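Local coordinates for UDP-N-acetylglucosamine 3-dehydrogenase (PDB 7BVJ), which catalyses the NAD(+)-dependent oxidation of the glucosamine 3-position of UDP-N-acetylglucosamine to a ketone, a step in the biosynthesis of lipid A, at residues A187-A192 and A211-R216; A195-T200 and L301-A306. One frame throughout, in Å; residues are numbered along the deposited sequence.

Contact 1 (A187-A192 and A211-R216); sequences AVTDKA and ASRVVR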
loop_
_atom_site.group_PDB
_atom_site.type_symbol
_atom_site.label_atom_id
_atom_site.label_comp_id
_atom_site.label_asym_id
_atom_site.label_seq_id
_atom_site.Cartn_x
_atom_site.Cartn_y
_atom_site.Cartn_z
ATOM N N ALA A 187 -15.932 -13.863 -13.598
ATOM C CA ALA A 187 -17.336 -14.258 -13.512
ATOM C C ALA A 187 -18.304 -13.147 -13.919
ATOM O O ALA A 187 -19.247 -13.395 -14.676
ATOM C CB ALA A 187 -17.664 -14.721 -12.088
ATOM N N VAL A 188 -18.108 -11.929 -13.415
ATOM C CA VAL A 188 -19.082 -10.862 -13.645
ATOM C C VAL A 188 -18.884 -10.249 -15.022
ATOM O O VAL A 188 -19.844 -10.051 -15.779
ATOM C CB VAL A 188 -18.971 -9.799 -12.535
ATOM C CG1 VAL A 188 -19.944 -8.652 -12.790
ATOM C CG2 VAL A 188 -19.200 -10.431 -11.157
ATOM N N THR A 189 -17.628 -9.970 -15.370
ATOM C CA THR A 189 -17.251 -9.312 -16.611
ATOM C C THR A 189 -16.130 -10.087 -17.282
ATOM O O THR A 189 -15.865 -11.235 -16.918
ATOM C CB THR A 189 -16.809 -7.863 -16.356
ATOM O OG1 THR A 189 -15.611 -7.860 -15.573
ATOM C CG2 THR A 189 -17.889 -7.091 -15.618
ATOM N N ASP A 190 -15.489 -9.479 -18.281
ATOM C CA ASP A 190 -14.242 -9.979 -18.847
ATOM C C ASP A 190 -13.027 -9.715 -17.959
ATOM O O ASP A 190 -11.959 -10.284 -18.220
ATOM C CB ASP A 190 -14.011 -9.329 -20.211
ATOM C CG ASP A 190 -14.077 -7.799 -20.151
ATOM O OD1 ASP A 190 -14.912 -7.238 -19.390
ATOM O OD2 ASP A 190 -13.275 -7.156 -20.869
ATOM N N LYS A 191 -13.155 -8.838 -16.959
ATOM C CA LYS A 191 -12.072 -8.535 -16.029
ATOM C C LYS A 191 -12.036 -9.577 -14.926
ATOM O O LYS A 191 -13.081 -10.037 -14.460
ATOM C CB LYS A 191 -12.265 -7.161 -15.384
ATOM C CG LYS A 191 -12.208 -6.008 -16.349
ATOM C CD LYS A 191 -10.867 -5.955 -17.031
ATOM C CE LYS A 191 -10.788 -4.786 -17.987
ATOM N NZ LYS A 191 -9.722 -5.002 -19.010
ATOM N N ALA A 192 -10.826 -9.911 -14.480
ATOM C CA ALA A 192 -10.666 -10.930 -13.451
ATOM C C ALA A 192 -11.442 -10.531 -12.204
ATOM O O ALA A 192 -11.376 -9.379 -11.764
ATOM C CB ALA A 192 -9.179 -11.121 -13.122
ATOM N N ALA A 211 -6.004 -13.171 -4.732
ATOM C CA ALA A 211 -6.843 -12.018 -4.451
ATOM C C ALA A 211 -8.198 -12.217 -5.119
ATOM O O ALA A 211 -8.280 -12.801 -6.197
ATOM C CB ALA A 211 -6.181 -10.715 -4.929
ATOM N N SER A 212 -9.258 -11.754 -4.455
ATOM C CA SER A 212 -10.624 -11.889 -4.953
ATOM C C SER A 212 -11.480 -10.716 -4.476
ATOM O O SER A 212 -11.310 -10.213 -3.357
ATOM C CB SER A 212 -11.268 -13.202 -4.500
ATOM O OG SER A 212 -12.625 -13.259 -4.927
ATOM N N ARG A 213 -12.420 -10.306 -5.332
ATOM C CA ARG A 213 -13.393 -9.268 -5.010
ATOM C C ARG A 213 -14.824 -9.793 -4.955
ATOM O O ARG A 213 -15.764 -8.990 -4.915
ATOM C CB ARG A 213 -13.300 -8.109 -6.015
ATOM C CG ARG A 213 -13.545 -8.511 -7.438
ATOM C CD ARG A 213 -13.545 -7.327 -8.381
ATOM N NE ARG A 213 -13.950 -7.744 -9.718
ATOM C CZ ARG A 213 -13.754 -7.039 -10.825
ATOM N NH1 ARG A 213 -13.167 -5.854 -10.765
ATOM N NH2 ARG A 213 -14.160 -7.520 -11.997
ATOM N N VAL A 214 -15.021 -11.108 -4.935
ATOM C CA VAL A 214 -16.367 -11.672 -4.944
ATOM C C VAL A 214 -16.593 -12.719 -3.850
ATOM O O VAL A 214 -17.398 -13.636 -4.034
ATOM C CB VAL A 214 -16.673 -12.290 -6.322
ATOM C CG1 VAL A 214 -16.750 -11.218 -7.388
ATOM C CG2 VAL A 214 -15.616 -13.351 -6.683
ATOM N N VAL A 215 -15.890 -12.631 -2.719
ATOM C CA VAL A 215 -16.061 -13.677 -1.704
ATOM C C VAL A 215 -17.276 -13.371 -0.832
ATOM O O VAL A 215 -17.845 -12.274 -0.903
ATOM C CB VAL A 215 -14.809 -13.856 -0.822
ATOM C CG1 VAL A 215 -13.763 -14.705 -1.530
ATOM C CG2 VAL A 215 -14.257 -12.516 -0.410
ATOM N N ARG A 216 -17.681 -14.344 -0.008
ATOM C CA ARG A 216 -18.737 -14.109 0.974
ATOM C C ARG A 216 -18.247 -13.205 2.102
ATOM O O ARG A 216 -18.755 -12.090 2.295
ATOM C CB ARG A 216 -19.233 -15.441 1.546
ATOM C CG ARG A 216 -19.859 -16.394 0.535
ATOM C CD ARG A 216 -21.076 -17.102 1.123
ATOM N NE ARG A 216 -22.145 -16.153 1.434
ATOM C CZ ARG A 216 -23.438 -16.462 1.459
ATOM N NH1 ARG A 216 -23.828 -17.702 1.195
ATOM N NH2 ARG A 216 -24.343 -15.530 1.748
HETATM O O HOH W 1 -15.491 -9.585 -13.812
#
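R213 carries this contact: it loses more surface to the loop 187-192 than any other residue of 211-216, and its guanidinium group reaches the backbone of A192 and K191. CG lies between the backbone N and the carbonyl carbon (chi1 59°), and from there the chain is extended to NE, which carries the charged end over to the loop. There A192 O stands over one face of the guanidinium, 3.3 Å above the plane and offset toward the rim. It is 3.4 Å from R213 NH2, but the angle is too poor for a hydrogen bond. T189 OG1 is placed differently, at the edge and in the plane, 3.9 Å from R213 NH2. Water 1, also in that plane, joins the two: it takes a weak bond from R213 NH2 at 3.1 Å, accepts from T189 N, donates to K191 O and is bonded to T189 OG1 as well. T189 OG1 also accepts from K191 N (3.0 Å, 148°), an ST turn that fixes the hydroxyl beside the water. The stronger partners of R213 lie just outside: NH2 forms a salt bridge with D193, whose OD2 accepts from A187 N and V188 N, and NH1 bonds to I155 O. A leucine in place of R213 would probably leave D193 without its counter-charge and water 1 without its weak link to 211-216. With no direct hydrogen bond from R213 to 187-192, the buried arginine's charge is probably balanced by D193, and the loop is held through that carboxylate and a water.

Contact 2 (A195-T200 and L301-A306); sequences ATAWMT and LQVRVA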
loop_
_atom_site.group_PDB
_atom_site.type_symbol
_atom_site.label_atom_id
_atom_site.label_comp_id
_atom_site.label_asym_id
_atom_site.label_seq_id
_atom_site.Cartn_x
_atom_site.Cartn_y
_atom_site.Cartn_z
ATOM N N ALA A 195 -7.742 -13.676 -8.909
ATOM C CA ALA A 195 -6.499 -14.032 -9.564
ATOM C C ALA A 195 -5.572 -14.660 -8.538
ATOM O O ALA A 195 -5.724 -14.475 -7.329
ATOM C CB ALA A 195 -5.834 -12.827 -10.239
ATOM N N THR A 196 -4.634 -15.447 -9.044
ATOM C CA THR A 196 -3.620 -16.054 -8.204
ATOM C C THR A 196 -2.330 -16.050 -8.996
ATOM O O THR A 196 -2.313 -16.458 -10.165
ATOM C CB THR A 196 -4.016 -17.465 -7.772
ATOM O OG1 THR A 196 -5.182 -17.372 -6.945
ATOM C CG2 THR A 196 -2.888 -18.137 -6.975
ATOM N N ALA A 197 -1.280 -15.520 -8.375
ATOM C CA ALA A 197 0.032 -15.438 -8.986
ATOM C C ALA A 197 1.017 -16.311 -8.224
ATOM O O ALA A 197 0.900 -16.499 -7.007
ATOM C CB ALA A 197 0.546 -13.997 -9.027
ATOM N N TRP A 198 1.996 -16.815 -8.971
ATOM C CA TRP A 198 3.068 -17.683 -8.503
ATOM C C TRP A 198 4.351 -17.051 -9.024
ATOM O O TRP A 198 4.624 -17.078 -10.236
ATOM C CB TRP A 198 2.870 -19.108 -9.030
ATOM C CG TRP A 198 3.915 -20.078 -8.625
ATOM C CD1 TRP A 198 5.156 -20.225 -9.176
ATOM C CD2 TRP A 198 3.823 -21.046 -7.576
ATOM N NE1 TRP A 198 5.832 -21.217 -8.541
ATOM C CE2 TRP A 198 5.036 -21.749 -7.559
ATOM C CE3 TRP A 198 2.822 -21.394 -6.659
ATOM C CZ2 TRP A 198 5.289 -22.785 -6.652
ATOM C CZ3 TRP A 198 3.074 -22.418 -5.757
ATOM C CH2 TRP A 198 4.300 -23.107 -5.765
ATOM N N MET A 199 5.087 -16.422 -8.116
ATOM C CA MET A 199 6.198 -15.539 -8.426
ATOM C C MET A 199 7.470 -16.155 -7.865
ATOM O O MET A 199 7.523 -16.505 -6.686
ATOM C CB MET A 199 5.965 -14.143 -7.818
ATOM C CG MET A 199 7.011 -13.091 -8.176
ATOM S SD MET A 199 6.601 -11.381 -7.660
ATOM C CE MET A 199 5.904 -10.688 -9.158
ATOM N N THR A 200 8.486 -16.286 -8.702
ATOM C CA THR A 200 9.807 -16.731 -8.276
ATOM C C THR A 200 10.761 -15.543 -8.344
ATOM O O THR A 200 10.907 -14.920 -9.406
ATOM C CB THR A 200 10.294 -17.885 -9.150
ATOM O OG1 THR A 200 9.217 -18.810 -9.335
ATOM C CG2 THR A 200 11.450 -18.617 -8.486
ATOM N N LEU A 301 2.157 -5.100 -12.704
ATOM C CA LEU A 301 1.847 -5.099 -14.128
ATOM C C LEU A 301 2.224 -6.435 -14.769
ATOM O O LEU A 301 1.488 -6.954 -15.613
ATOM C CB LEU A 301 2.539 -3.914 -14.807
ATOM C CG LEU A 301 2.003 -2.526 -14.406
ATOM C CD1 LEU A 301 2.950 -1.438 -14.890
ATOM C CD2 LEU A 301 0.606 -2.275 -14.972
ATOM N N GLN A 302 3.349 -7.028 -14.362
ATOM C CA GLN A 302 3.666 -8.375 -14.852
ATOM C C GLN A 302 2.561 -9.368 -14.503
ATOM O O GLN A 302 2.097 -10.142 -15.360
ATOM C CB GLN A 302 4.998 -8.837 -14.287
ATOM C CG GLN A 302 6.159 -8.649 -15.252
ATOM C CD GLN A 302 7.339 -9.555 -14.914
ATOM O OE1 GLN A 302 7.587 -10.548 -15.605
ATOM N NE2 GLN A 302 8.066 -9.221 -13.840
ATOM N N VAL A 303 2.105 -9.341 -13.249
ATOM C CA VAL A 303 1.030 -10.244 -12.852
ATOM C C VAL A 303 -0.216 -9.994 -13.701
ATOM O O VAL A 303 -0.838 -10.930 -14.203
ATOM C CB VAL A 303 0.717 -10.113 -11.351
ATOM C CG1 VAL A 303 -0.563 -10.897 -11.036
ATOM C CG2 VAL A 303 1.891 -10.653 -10.489
ATOM N N ARG A 304 -0.613 -8.727 -13.848
ATOM C CA ARG A 304 -1.848 -8.427 -14.562
ATOM C C ARG A 304 -1.767 -8.855 -16.021
ATOM O O ARG A 304 -2.743 -9.358 -16.578
ATOM C CB ARG A 304 -2.167 -6.939 -14.466
ATOM C CG ARG A 304 -3.505 -6.594 -15.061
ATOM C CD ARG A 304 -3.938 -5.208 -14.649
ATOM N NE ARG A 304 -3.220 -4.174 -15.378
ATOM C CZ ARG A 304 -3.471 -2.875 -15.241
ATOM N NH1 ARG A 304 -4.421 -2.466 -14.406
ATOM N NH2 ARG A 304 -2.786 -1.987 -15.942
ATOM N N VAL A 305 -0.615 -8.650 -16.661
ATOM C CA VAL A 305 -0.460 -9.087 -18.035
ATOM C C VAL A 305 -0.618 -10.596 -18.114
ATOM O O VAL A 305 -1.286 -11.122 -19.016
ATOM C CB VAL A 305 0.898 -8.626 -18.594
ATOM C CG1 VAL A 305 1.335 -9.515 -19.748
ATOM C CG2 VAL A 305 0.845 -7.165 -19.024
ATOM N N ALA A 306 -0.026 -11.314 -17.157
ATOM C CA ALA A 306 -0.170 -12.767 -17.132
ATOM C C ALA A 306 -1.627 -13.171 -16.944
ATOM O O ALA A 306 -2.098 -14.137 -17.552
ATOM C CB ALA A 306 0.698 -13.357 -16.021
#
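The bond from V305 N to L301 O, 2.9 Å long, belongs to the helical turn that carries V303 against A197 and M199; the contact itself is wholly apolar. Of the residues in 301-306, V303 has the most surface buried by the strand. With CG1 anti to the backbone N (chi1 171°), both methyls are turned to the sheet, and the distances show how evenly they share A197: its CB is 3.9 Å from V303 CG1 and equally 3.9 Å from V303 CG2, so the alanine methyl faces the fork of the valine. M199 comes from farther along the strand. Its first two torsions are extended and carry SD out toward the helix, and the turn at chi3 (-97°) sets CE at 4.2 Å from V303 CG2. The short side chain of A197 is consistent with the close approach, the CA atoms of A197 and V303 being 6.6 Å apart. V303 also touches V180 and I158, and A195 touches V157 and I158, so helix 157-173 shares this covering. The arrangement is that of a helix laid on one face of a mixed sheet, as in the alpha/beta C-terminal domain of the Gfo/Idh/MocA family.

In the fold
The two contacts have centres about 16 Å apart and reach one mixed sheet through its neighbouring antiparallel strands, 206-215 in contact 1 and 194-201 in contact 2. They touch directly where A195 N lies 2.9 Å from A211 O, a probable backbone hydrogen bond. Along the chain the segments interleave: loop 187-192, strand segment 195-200, segment 211-216, then helix segment 301-306 much later. Contact 1 therefore ties the connection leading into strand 194-201 to the far end of the next strand, whereas contact 2 covers the middle of strand 194-201 with helix 290-312. Both lie away from the annotated ligand sites, and they join a loop and a helix to the same sheet.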